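Local coordinates for AmbC (Sorangium cellulosum, PDB 5O15), which carries a bifunctional dehydratase-cyclase domain of ambruticin biosynthesis, which probably removes water from a polyketide intermediate and then closes it into an oxygen heterocycle, at residues S37-S41 against T42-A46; T296-H299 against V300-A304. All coordinates share one frame; numbering follows the deposited sequence.

Contact 1. Residues S37-S41 against T42-A46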
loop_
_atom_site.group_PDB
_atom_site.type_symbol
_atom_site.label_atom_id
_atom_site.label_comp_id
_atom_site.label_asym_id
_atom_site.label_seq_id
_atom_site.Cartn_x
_atom_site.Cartn_y
_atom_site.Cartn_z
ATOM N N SER A 37 9.350 -6.047 16.104
ATOM C CA SER A 37 10.658 -5.830 15.523
ATOM C C SER A 37 10.871 -6.788 14.363
ATOM O O SER A 37 10.353 -7.904 14.367
ATOM C CB SER A 37 11.759 -6.083 16.565
ATOM O OG SER A 37 11.631 -5.214 17.662
ATOM N N GLY A 38 11.675 -6.364 13.404
ATOM C CA GLY A 38 12.032 -7.273 12.343
ATOM C C GLY A 38 13.081 -6.684 11.439
ATOM O O GLY A 38 13.785 -5.735 11.792
ATOM N N ARG A 39 13.199 -7.293 10.264
ATOM C CA ARG A 39 14.268 -6.966 9.338
ATOM C C ARG A 39 13.727 -7.111 7.928
ATOM O O ARG A 39 13.025 -8.080 7.625
ATOM C CB ARG A 39 15.424 -7.959 9.482
ATOM C CG ARG A 39 16.681 -7.615 8.715
ATOM C CD ARG A 39 17.848 -8.413 9.292
ATOM N NE ARG A 39 19.071 -8.283 8.503
ATOM C CZ ARG A 39 19.352 -9.005 7.422
ATOM N NH1 ARG A 39 18.493 -9.917 6.980
ATOM N NH2 ARG A 39 20.495 -8.815 6.773
ATOM N N LEU A 40 14.067 -6.161 7.073
ATOM C CA LEU A 40 13.686 -6.191 5.667
ATOM C C LEU A 40 14.971 -6.227 4.852
ATOM O O LEU A 40 15.681 -5.218 4.758
ATOM C CB LEU A 40 12.858 -4.956 5.356
ATOM C CG LEU A 40 11.921 -5.070 4.175
ATOM C CD1 LEU A 40 11.008 -3.860 4.132
ATOM C CD2 LEU A 40 12.712 -5.219 2.902
ATOM N N SER A 41 15.284 -7.390 4.290
ATOM C CA SER A 41 16.455 -7.561 3.434
ATOM C C SER A 41 16.083 -7.402 1.965
ATOM O O SER A 41 15.141 -8.044 1.494
ATOM C CB SER A 41 17.026 -8.961 3.609
ATOM O OG SER A 41 17.951 -9.261 2.584
ATOM N N THR A 42 16.829 -6.562 1.246
ATOM C CA THR A 42 16.617 -6.404 -0.186
ATOM C C THR A 42 17.314 -7.493 -0.991
ATOM O O THR A 42 17.184 -7.516 -2.223
ATOM C CB THR A 42 17.065 -5.014 -0.671
ATOM O OG1 THR A 42 18.491 -4.874 -0.529
ATOM C CG2 THR A 42 16.330 -3.867 0.071
ATOM N N VAL A 43 18.046 -8.378 -0.329
ATOM C CA VAL A 43 18.492 -9.620 -0.946
ATOM C C VAL A 43 17.371 -10.646 -0.923
ATOM O O VAL A 43 17.048 -11.258 -1.945
ATOM C CB VAL A 43 19.752 -10.141 -0.229
ATOM C CG1 VAL A 43 20.257 -11.406 -0.894
ATOM C CG2 VAL A 43 20.845 -9.070 -0.204
ATOM N N GLU A 44 16.741 -10.844 0.238
ATOM C CA GLU A 44 15.674 -11.837 0.333
ATOM C C GLU A 44 14.409 -11.365 -0.366
ATOM O O GLU A 44 13.690 -12.179 -0.957
ATOM C CB GLU A 44 15.370 -12.147 1.798
ATOM C CG GLU A 44 16.572 -12.623 2.626
ATOM C CD GLU A 44 16.330 -12.570 4.132
ATOM O OE1 GLU A 44 15.156 -12.466 4.561
ATOM O OE2 GLU A 44 17.323 -12.620 4.892
ATOM N N HIS A 45 14.153 -10.060 -0.339
ATOM C CA HIS A 45 12.979 -9.438 -0.937
ATOM C C HIS A 45 13.426 -8.475 -2.022
ATOM O O HIS A 45 13.116 -7.284 -1.972
ATOM C CB HIS A 45 12.141 -8.737 0.136
ATOM C CG HIS A 45 11.488 -9.712 1.045
ATOM N ND1 HIS A 45 10.281 -10.308 0.755
ATOM C CD2 HIS A 45 11.933 -10.294 2.182
ATOM C CE1 HIS A 45 9.993 -11.190 1.689
ATOM N NE2 HIS A 45 10.988 -11.211 2.561
ATOM N N ALA A 46 14.145 -8.986 -3.017
ATOM C CA ALA A 46 14.667 -8.132 -4.071
ATOM C C ALA A 46 13.556 -7.427 -4.832
ATOM O O ALA A 46 13.801 -6.362 -5.402
ATOM C CB ALA A 46 15.538 -8.944 -5.036
HETATM O O HOH W 1 13.531 -9.641 5.214
#

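Contact 2. Residues T296-H299 against V300-A304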
loop_
_atom_site.group_PDB
_atom_site.type_symbol
_atom_site.label_atom_id
_atom_site.label_comp_id
_atom_site.label_asym_id
_atom_site.label_seq_id
_atom_site.Cartn_x
_atom_site.Cartn_y
_atom_site.Cartn_z
ATOM N N THR A 296 7.318 16.015 -7.419
ATOM C CA THR A 296 8.341 16.019 -8.459
ATOM C C THR A 296 9.459 15.035 -8.119
ATOM O O THR A 296 9.594 14.575 -6.976
ATOM C CB THR A 296 8.982 17.397 -8.568
ATOM O OG1 THR A 296 9.714 17.645 -7.365
ATOM C CG2 THR A 296 7.954 18.482 -8.791
ATOM N N ALA A 297 10.290 14.745 -9.134
ATOM C CA ALA A 297 11.422 13.849 -8.940
ATOM C C ALA A 297 12.348 14.369 -7.847
ATOM O O ALA A 297 12.865 13.589 -7.051
ATOM C CB ALA A 297 12.183 13.655 -10.260
ATOM N N GLU A 298 12.642 15.667 -7.869
ATOM C CA GLU A 298 13.533 16.248 -6.872
ATOM C C GLU A 298 12.921 16.174 -5.476
ATOM O O GLU A 298 13.633 15.933 -4.497
ATOM C CB GLU A 298 13.830 17.695 -7.244
ATOM C CG GLU A 298 14.737 18.427 -6.277
ATOM C CD GLU A 298 16.090 17.762 -6.089
ATOM O OE1 GLU A 298 16.761 18.070 -5.081
ATOM O OE2 GLU A 298 16.489 16.935 -6.932
ATOM N N HIS A 299 11.606 16.371 -5.359
ATOM C CA HIS A 299 10.966 16.263 -4.050
ATOM C C HIS A 299 11.159 14.865 -3.477
ATOM O O HIS A 299 11.515 14.697 -2.303
ATOM C CB HIS A 299 9.475 16.557 -4.181
ATOM C CG HIS A 299 8.742 16.486 -2.885
ATOM N ND1 HIS A 299 8.650 17.571 -2.048
ATOM C CD2 HIS A 299 8.103 15.470 -2.261
ATOM C CE1 HIS A 299 7.981 17.233 -0.959
ATOM N NE2 HIS A 299 7.635 15.962 -1.062
ATOM N N VAL A 300 10.938 13.839 -4.309
ATOM C CA VAL A 300 11.085 12.460 -3.854
ATOM C C VAL A 300 12.534 12.169 -3.503
ATOM O O VAL A 300 12.824 11.537 -2.480
ATOM C CB VAL A 300 10.540 11.480 -4.911
ATOM C CG1 VAL A 300 10.784 10.053 -4.459
ATOM C CG2 VAL A 300 9.062 11.719 -5.132
ATOM N N ARG A 301 13.471 12.634 -4.334
ATOM C CA ARG A 301 14.883 12.397 -4.068
ATOM C C ARG A 301 15.285 13.003 -2.733
ATOM O O ARG A 301 15.963 12.365 -1.922
ATOM C CB ARG A 301 15.725 13.023 -5.178
ATOM C CG ARG A 301 17.225 12.755 -5.043
ATOM C CD ARG A 301 18.048 13.699 -5.909
ATOM N NE ARG A 301 18.003 15.062 -5.375
ATOM C CZ ARG A 301 18.596 15.448 -4.247
ATOM N NH1 ARG A 301 19.288 14.576 -3.524
ATOM N NH2 ARG A 301 18.490 16.705 -3.830
ATOM N N LYS A 302 14.898 14.258 -2.511
ATOM C CA LYS A 302 15.248 14.955 -1.285
ATOM C C LYS A 302 14.598 14.292 -0.085
ATOM O O LYS A 302 15.226 14.158 0.977
ATOM C CB LYS A 302 14.819 16.417 -1.403
ATOM C CG LYS A 302 15.752 17.278 -2.251
ATOM C CD LYS A 302 15.204 18.700 -2.437
ATOM C CE LYS A 302 16.299 19.693 -2.827
ATOM N NZ LYS A 302 15.883 20.606 -3.942
ATOM N N ALA A 303 13.333 13.889 -0.207
ATOM C CA ALA A 303 12.637 13.255 0.911
ATOM C C ALA A 303 13.288 11.940 1.303
ATOM O O ALA A 303 13.431 11.647 2.506
ATOM C CB ALA A 303 11.165 13.043 0.565
ATOM N N ALA A 304 13.720 11.151 0.317
ATOM C CA ALA A 304 14.357 9.874 0.604
ATOM C C ALA A 304 15.740 10.068 1.196
ATOM O O ALA A 304 16.158 9.302 2.075
ATOM C CB ALA A 304 14.442 9.052 -0.670
#

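Contact 1. Residues S37-S41 against T42-A46
S41 places OG opposite its own backbone N (chi1 166°), and E44 swings CG away from its carbonyl carbon (chi1 -56°). The first torsion sets the hydroxyl for an ST motif, where strand 34-41 of the double hotdog fold gives way to a loop; the second lays the carboxylate arm beside S41. S41 OG accepts from E44 N at 3.1 Å in a nearly straight bond. It also takes a weak, more bent bond from V43 N. S41 O receives H45 N at 2.9 Å and completes the motif, so both oxygens of one serine hold the turn.

The extended E44 arm runs alongside S41, with E44 CD 3.7 Å from S41 CB. E44 OE2 then lies in the guanidinium plane of R39, at its edge. The R39 NH1 to E44 OE2 salt bridge is long, 3.6 Å, and the two planes are 48° apart. The arginine chain is extended and crosses the glutamate at about a right angle. A water ties the same corner: it donates to R39 O, accepts from S41 N and gives a weak bond to E44 OE1.

T42 turns its hydroxyl elsewhere, to P92 O and G95 O. H45 bonds W47 through ND1 and meets the W21 ring edge-to-face. Its imidazole has S41 O in plane at the edge, 4.0 Å from H45 CD2.

Contact 2. Residues T296-H299 against V300-A304
E298 and R301 lie side by side at the start of helix 297-305, pointing the same way. Their salt bridge rests on R301 NE, which donates to E298 OE2 at 2.9 Å and 176°. The donor comes from the syn side, 32° out of the carboxylate plane, while the oxygen lies in the guanidinium plane. The bend of the glutamate at chi2 (58°) turns the carboxylate along the helix toward R301. E298 OE1 faces R301 NH2 and K302 NZ, which makes a salt-bridge network, but its modelled place is doubtful. With an alanine in place of the glutamate, R301 NE would probably lose this acceptor and the guanidinium would be freer to turn.

H299 serves through its backbone. Its N is capped by T296 OG1 at 3.0 Å, so T296 is the N-cap. H299 O accepts from A303 N at 2.9 Å, with A303 CB also close by.

V300 N bonds T296 O at 3.1 Å, and V300 CG2 sits 3.4 Å from T296 O. V300 is buried, whereas E298, R301 and K302 form the charged surface group. The helix follows strand 283-295. V300, R301 and A304 rest on T56 of strand 56-57, A297 touches L54 and A303 touches P88.

Overall arrangement
The two contacts share no element and do not touch, with centres about 23 Å apart and nearest atoms about 13 Å apart. Contact 1 is partly buried: it closes the end of strand 34-41 and sends the chain into a loop. Contact 2 is a surface contact near the C-terminal end of the modelled chain, in helix 297-305. In both, a side-chain hydroxyl accepts from backbone N-H: two at the strand end in contact 1, one of them weak, and one at the helix start in contact 2. Their charges differ more. Contact 1 has one long ion pair with a bridging water. Contact 2 has a short, straight Glu-Arg salt bridge on a regular helix, with a wider charged network that is less sure.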